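Local coordinates for protein EmGH1 (Erythrobacter marinus, PDB 5Z87) that probably hydrolyses beta-glucosidic bonds as a beta-glucosidase of glycoside hydrolase family 3, at residues S667-G672 and V695-D700; A702-V707 and K730-P735. All coordinates share one frame; numbering follows the deposited sequence.

Both interactions belong to the C-terminal fibronectin type III-like part of the chain and lie side by side, their centres about 8 Å apart. They come in series: interaction 1 pairs the start of strand 671-678 with the end of strand 689-697, and strand 703-713 follows directly, to pair in interaction 2 with strand 724-733. The two pairs belong to different sheets, a three-stranded antiparallel one and a mixed one, whose facing sides meet where the ring of Phe671 packs on Asp705 and Leu733. Asn697 also reaches across, its ND2 hydrogen-bonding to Leu733 O. Together the contacts tie the two sheets to each other at one end of the domain.

Interaction 1 of 2, residues S667-G672 and V695-D700; sequences SYTSFG and VRNTGD
Val695 meets Phe671 side by side, both side chains pointing the same way, with Val695 CG2 4.1 Å from Phe671 CB. Phe671 has CG anti to its carbonyl carbon (chi1 -59°), and its ring also touches Asp705 and Leu733 of the neighbouring sheet. Arg696 and Gly672 form an antiparallel hydrogen-bonded pair, Gly672 N to Arg696 O at 2.8 Å and Arg696 N to Gly672 O at 2.9 Å. At Asn697, opposite Phe671 in a non-hydrogen-bonded pair, the strand gives way to a turn. With CG anti to the backbone N (chi1 -175°), the amide crosses the Thr669 side chain at about a right angle, and its OD1 accepts from Thr669 OG1 at 2.7 Å, the donor tilted slightly from the carbonyl plane. Thr669 N in turn donates to Ser667 OG in an ST turn. The same Asn697 OD1 takes the backbone N of Gly699 at 3.0 Å, which makes an Asx turn, while ND2 donates to the carbonyls of Arg701 and Leu733. Thr698 N donates to Ser670 O at 2.8 Å, from above the carbonyl plane rather than along a lone pair. Its hydroxyl also meets that of Ser670, although the modelled OG to OG1 spacing is too short to be taken literally, and its methyl CG2 lies 3.6 Å from Gly672 N. Gly699 brings its CA to 3.2 Å from Thr669 OG1; with no side chain, it lets the turn close tightly over Thr669. Every polar atom of the buried Asn697 amide thus has a partner, two donors gripping OD1 and two carbonyls facing ND2, which should fix the rotation of the group and hold the strand end to both the loop before residue 671 and the adjacent sheet.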
loop_
_atom_site.group_PDB
_atom_site.type_symbol
_atom_site.label_atom_id
_atom_site.label_comp_id
_atom_site.label_asym_id
_atom_site.label_seq_id
_atom_site.Cartn_x
_atom_site.Cartn_y
_atom_site.Cartn_z
ATOM N N SER A 667 10.962 -0.727 -31.498
ATOM C CA SER A 667 12.142 -0.863 -32.332
ATOM C C SER A 667 11.890 -0.135 -33.645
ATOM O O SER A 667 10.743 0.150 -34.013
ATOM C CB SER A 667 12.479 -2.338 -32.581
ATOM O OG SER A 667 13.564 -2.470 -33.488
ATOM N N TYR A 668 12.980 0.182 -34.350
ATOM C CA TYR A 668 12.821 0.689 -35.707
ATOM C C TYR A 668 12.532 -0.425 -36.694
ATOM O O TYR A 668 12.185 -0.138 -37.845
ATOM C CB TYR A 668 14.061 1.463 -36.155
ATOM C CG TYR A 668 14.310 2.707 -35.342
ATOM C CD1 TYR A 668 13.276 3.318 -34.639
ATOM C CD2 TYR A 668 15.581 3.267 -35.266
ATOM C CE1 TYR A 668 13.501 4.455 -33.886
ATOM C CE2 TYR A 668 15.813 4.393 -34.519
ATOM C CZ TYR A 668 14.779 4.985 -33.836
ATOM O OH TYR A 668 15.026 6.112 -33.095
ATOM N N THR A 669 12.674 -1.680 -36.283
ATOM C CA THR A 669 12.175 -2.777 -37.086
ATOM C C THR A 669 11.021 -3.453 -36.330
ATOM O O THR A 669 10.507 -2.918 -35.347
ATOM C CB THR A 669 13.318 -3.718 -37.462
ATOM O OG1 THR A 669 12.872 -4.631 -38.477
ATOM C CG2 THR A 669 13.831 -4.483 -36.249
ATOM N N SER A 670 10.578 -4.607 -36.819
ATOM C CA SER A 670 9.457 -5.311 -36.221
ATOM C C SER A 670 9.804 -6.782 -36.097
ATOM O O SER A 670 10.623 -7.300 -36.859
ATOM C CB SER A 670 8.170 -5.139 -37.048
ATOM O OG SER A 670 8.255 -5.838 -38.273
ATOM N N PHE A 671 9.176 -7.444 -35.124
ATOM C CA PHE A 671 9.501 -8.817 -34.754
ATOM C C PHE A 671 8.231 -9.658 -34.683
ATOM O O PHE A 671 7.236 -9.241 -34.084
ATOM C CB PHE A 671 10.249 -8.846 -33.407
ATOM C CG PHE A 671 11.547 -8.060 -33.411
ATOM C CD1 PHE A 671 12.713 -8.619 -33.934
ATOM C CD2 PHE A 671 11.598 -6.768 -32.908
ATOM C CE1 PHE A 671 13.905 -7.906 -33.957
ATOM C CE2 PHE A 671 12.782 -6.044 -32.925
ATOM C CZ PHE A 671 13.944 -6.618 -33.446
ATOM N N GLY A 672 8.272 -10.848 -35.274
ATOM C CA GLY A 672 7.150 -11.763 -35.265
ATOM C C GLY A 672 7.484 -12.998 -34.446
ATOM O O GLY A 672 8.491 -13.671 -34.699
ATOM N N VAL A 695 11.542 -16.205 -33.083
ATOM C CA VAL A 695 11.339 -14.786 -33.323
ATOM C C VAL A 695 11.998 -14.430 -34.654
ATOM O O VAL A 695 13.122 -14.862 -34.937
ATOM C CB VAL A 695 11.896 -13.942 -32.164
ATOM C CG1 VAL A 695 13.272 -14.430 -31.800
ATOM C CG2 VAL A 695 11.922 -12.472 -32.542
ATOM N N ARG A 696 11.286 -13.668 -35.482
ATOM C CA ARG A 696 11.708 -13.344 -36.837
ATOM C C ARG A 696 11.695 -11.836 -36.995
ATOM O O ARG A 696 10.741 -11.172 -36.568
ATOM C CB ARG A 696 10.785 -13.995 -37.886
ATOM C CG ARG A 696 11.103 -13.607 -39.335
ATOM C CD ARG A 696 10.064 -14.141 -40.334
ATOM N NE ARG A 696 10.047 -15.606 -40.404
ATOM C CZ ARG A 696 9.167 -16.377 -39.770
ATOM N NH1 ARG A 696 8.222 -15.828 -39.008
ATOM N NH2 ARG A 696 9.227 -17.698 -39.892
ATOM N N ASN A 697 12.762 -11.295 -37.580
ATOM C CA ASN A 697 12.811 -9.878 -37.931
ATOM C C ASN A 697 11.961 -9.692 -39.182
ATOM O O ASN A 697 12.357 -10.068 -40.286
ATOM C CB ASN A 697 14.249 -9.428 -38.150
ATOM C CG ASN A 697 14.368 -7.944 -38.409
ATOM O OD1 ASN A 697 13.397 -7.268 -38.745
ATOM N ND2 ASN A 697 15.572 -7.423 -38.241
ATOM N N THR A 698 10.778 -9.120 -39.005
ATOM C CA THR A 698 9.811 -8.945 -40.078
ATOM C C THR A 698 9.851 -7.542 -40.673
ATOM O O THR A 698 8.925 -7.153 -41.387
ATOM C CB THR A 698 8.405 -9.240 -39.556
ATOM O OG1 THR A 698 8.078 -8.250 -38.584
ATOM C CG2 THR A 698 8.345 -10.610 -38.902
ATOM N N GLY A 699 10.877 -6.763 -40.363
ATOM C CA GLY A 699 10.998 -5.424 -40.898
ATOM C C GLY A 699 12.230 -5.298 -41.763
ATOM O O GLY A 699 12.767 -6.305 -42.242
ATOM N N ASP A 700 12.704 -4.072 -41.956
ATOM C CA ASP A 700 13.668 -3.796 -43.015
ATOM C C ASP A 700 15.027 -3.321 -42.509
ATOM O O ASP A 700 15.831 -2.847 -43.310
ATOM C CB ASP A 700 13.083 -2.771 -44.003
ATOM C CG ASP A 700 12.960 -1.359 -43.413
ATOM O OD1 ASP A 700 13.273 -1.144 -42.221
ATOM O OD2 ASP A 700 12.533 -0.446 -44.158
#

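Interaction 2 of 2, residues A702-V707 and K730-P735; sequences AGQDVV and KVLLEP
Gly703 and Asp705 pair with Leu733 and Val731 through two antiparallel hydrogen-bonded pairs, the axes of strands 703-707 and 730-733 approaching to 4.6 Å with their N-to-C directions 149° apart. The bond from Val731 N to Asp705 O is the shortest of the four, at 2.8 Å. On the face that carries Gln704, Val706, Lys730 and Leu732, the lysine is the main cross-strand packing element. Its CG is anti to the backbone N (chi1 -158°), which lays the aliphatic chain over Val706, CG to CG2 3.8 Å, and across Gln704 at about a right angle, CD lying 3.9 Å from Gln704 OE1. Both polar ends then leave the strand pair for the same acceptor, Glu415 OE1: Lys730 NZ as a salt bridge and Gln704 NE2 as a hydrogen bond, with Ser622 OG and Ala152 O as further partners of the ammonium. A water donates to Gln704 OE1 at 2.8 Å and more weakly to Lys730 O, bridging side chain and backbone. Beside it, Leu732 crosses Gln704 obliquely, its CD1 3.8 Å from Gln704 CG. On the other face, Val731 meets Gln739 and Val741, and Leu733 meets Gln739 and Val695, while the carboxylate of Asp705 forms a salt bridge with Lys624 through OD1 and a hydrogen bond with the Tyr673 hydroxyl through OD2. At the end of the pair, Ala702 packs its CB against the carboxylate of Glu734, 3.6 Å from OE1, and Pro735 CD abuts Ala702 N. This is a beta hairpin at the edge of a sheet in a beta sandwich: one face, mainly apolar apart from the buried Asp705, is turned to the partner sheet, and the other, through Lys730 and Gln704, reaches Glu415 of helix 403-416, as part of a fibronectin type III-like domain.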
loop_
_atom_site.group_PDB
_atom_site.type_symbol
_atom_site.label_atom_id
_atom_site.label_comp_id
_atom_site.label_asym_id
_atom_site.label_seq_id
_atom_site.Cartn_x
_atom_site.Cartn_y
_atom_site.Cartn_z
ATOM N N ALA A 702 18.230 -4.312 -39.341
ATOM C CA ALA A 702 18.650 -5.138 -38.224
ATOM C C ALA A 702 18.274 -4.476 -36.897
ATOM O O ALA A 702 18.212 -3.247 -36.767
ATOM C CB ALA A 702 20.162 -5.390 -38.294
ATOM N N GLY A 703 18.011 -5.306 -35.899
ATOM C CA GLY A 703 17.691 -4.759 -34.596
ATOM C C GLY A 703 17.669 -5.849 -33.553
ATOM O O GLY A 703 17.750 -7.043 -33.860
ATOM N N GLN A 704 17.531 -5.417 -32.310
ATOM C CA GLN A 704 17.449 -6.338 -31.190
ATOM C C GLN A 704 16.056 -6.341 -30.572
ATOM O O GLN A 704 15.329 -5.343 -30.604
ATOM C CB GLN A 704 18.478 -5.984 -30.125
ATOM C CG GLN A 704 19.907 -6.210 -30.568
ATOM C CD GLN A 704 20.889 -5.836 -29.482
ATOM O OE1 GLN A 704 21.552 -6.697 -28.903
ATOM N NE2 GLN A 704 20.969 -4.558 -29.181
ATOM N N ASP A 705 15.693 -7.485 -30.010
ATOM C CA ASP A 705 14.492 -7.609 -29.200
ATOM C C ASP A 705 14.829 -8.473 -27.989
ATOM O O ASP A 705 15.763 -9.286 -28.020
ATOM C CB ASP A 705 13.325 -8.213 -30.008
ATOM C CG ASP A 705 11.954 -7.807 -29.467
ATOM O OD1 ASP A 705 11.879 -6.882 -28.630
ATOM O OD2 ASP A 705 10.941 -8.406 -29.891
ATOM N N VAL A 706 14.060 -8.300 -26.917
ATOM C CA VAL A 706 14.201 -9.120 -25.719
ATOM C C VAL A 706 13.047 -10.113 -25.689
ATOM O O VAL A 706 11.901 -9.744 -25.414
ATOM C CB VAL A 706 14.245 -8.271 -24.446
ATOM C CG1 VAL A 706 14.425 -9.168 -23.238
ATOM C CG2 VAL A 706 15.382 -7.243 -24.538
ATOM N N VAL A 707 13.353 -11.376 -25.985
ATOM C CA VAL A 707 12.391 -12.465 -25.881
ATOM C C VAL A 707 12.153 -12.775 -24.408
ATOM O O VAL A 707 13.107 -12.969 -23.646
ATOM C CB VAL A 707 12.928 -13.686 -26.638
ATOM C CG1 VAL A 707 12.074 -14.911 -26.413
ATOM C CG2 VAL A 707 13.037 -13.362 -28.121
ATOM N N LYS A 730 17.970 -11.292 -24.897
ATOM C CA LYS A 730 18.093 -10.315 -25.970
ATOM C C LYS A 730 18.693 -10.997 -27.199
ATOM O O LYS A 730 19.681 -11.731 -27.090
ATOM C CB LYS A 730 18.947 -9.129 -25.525
ATOM C CG LYS A 730 18.699 -7.867 -26.348
ATOM C CD LYS A 730 19.341 -6.654 -25.727
ATOM C CE LYS A 730 18.497 -5.418 -25.938
ATOM N NZ LYS A 730 19.101 -4.210 -25.337
ATOM N N VAL A 731 18.061 -10.808 -28.358
ATOM C CA VAL A 731 18.555 -11.352 -29.619
ATOM C C VAL A 731 18.799 -10.207 -30.592
ATOM O O VAL A 731 18.157 -9.153 -30.524
ATOM C CB VAL A 731 17.603 -12.385 -30.257
ATOM C CG1 VAL A 731 17.432 -13.573 -29.343
ATOM C CG2 VAL A 731 16.260 -11.746 -30.587
ATOM N N LEU A 732 19.760 -10.419 -31.485
ATOM C CA LEU A 732 20.064 -9.508 -32.577
ATOM C C LEU A 732 19.758 -10.235 -33.876
ATOM O O LEU A 732 20.207 -11.369 -34.069
ATOM C CB LEU A 732 21.533 -9.060 -32.531
ATOM C CG LEU A 732 22.074 -8.317 -33.764
ATOM C CD1 LEU A 732 21.378 -6.968 -33.968
ATOM C CD2 LEU A 732 23.595 -8.135 -33.669
ATOM N N LEU A 733 18.968 -9.603 -34.745
ATOM C CA LEU A 733 18.468 -10.247 -35.954
ATOM C C LEU A 733 18.637 -9.329 -37.152
ATOM O O LEU A 733 18.331 -8.132 -37.076
ATOM C CB LEU A 733 16.977 -10.631 -35.820
ATOM C CG LEU A 733 16.585 -11.696 -34.792
ATOM C CD1 LEU A 733 15.044 -11.888 -34.725
ATOM C CD2 LEU A 733 17.276 -12.993 -35.120
ATOM N N GLU A 734 19.111 -9.906 -38.261
ATOM C CA GLU A 734 19.114 -9.243 -39.557
ATOM C C GLU A 734 17.711 -9.272 -40.158
ATOM O O GLU A 734 16.890 -10.112 -39.791
ATOM C CB GLU A 734 20.096 -9.932 -40.505
ATOM C CG GLU A 734 21.569 -9.833 -40.109
ATOM C CD GLU A 734 22.033 -8.397 -39.968
ATOM O OE1 GLU A 734 21.589 -7.550 -40.776
ATOM O OE2 GLU A 734 22.836 -8.109 -39.049
ATOM N N PRO A 735 17.408 -8.365 -41.083
ATOM C CA PRO A 735 16.095 -8.404 -41.732
ATOM C C PRO A 735 15.823 -9.786 -42.301
ATOM O O PRO A 735 16.650 -10.358 -43.010
ATOM C CB PRO A 735 16.214 -7.340 -42.830
ATOM C CG PRO A 735 17.180 -6.360 -42.272
ATOM C CD PRO A 735 18.194 -7.187 -41.496
HETATM O O HOH W 1 21.829 -9.462 -28.498
#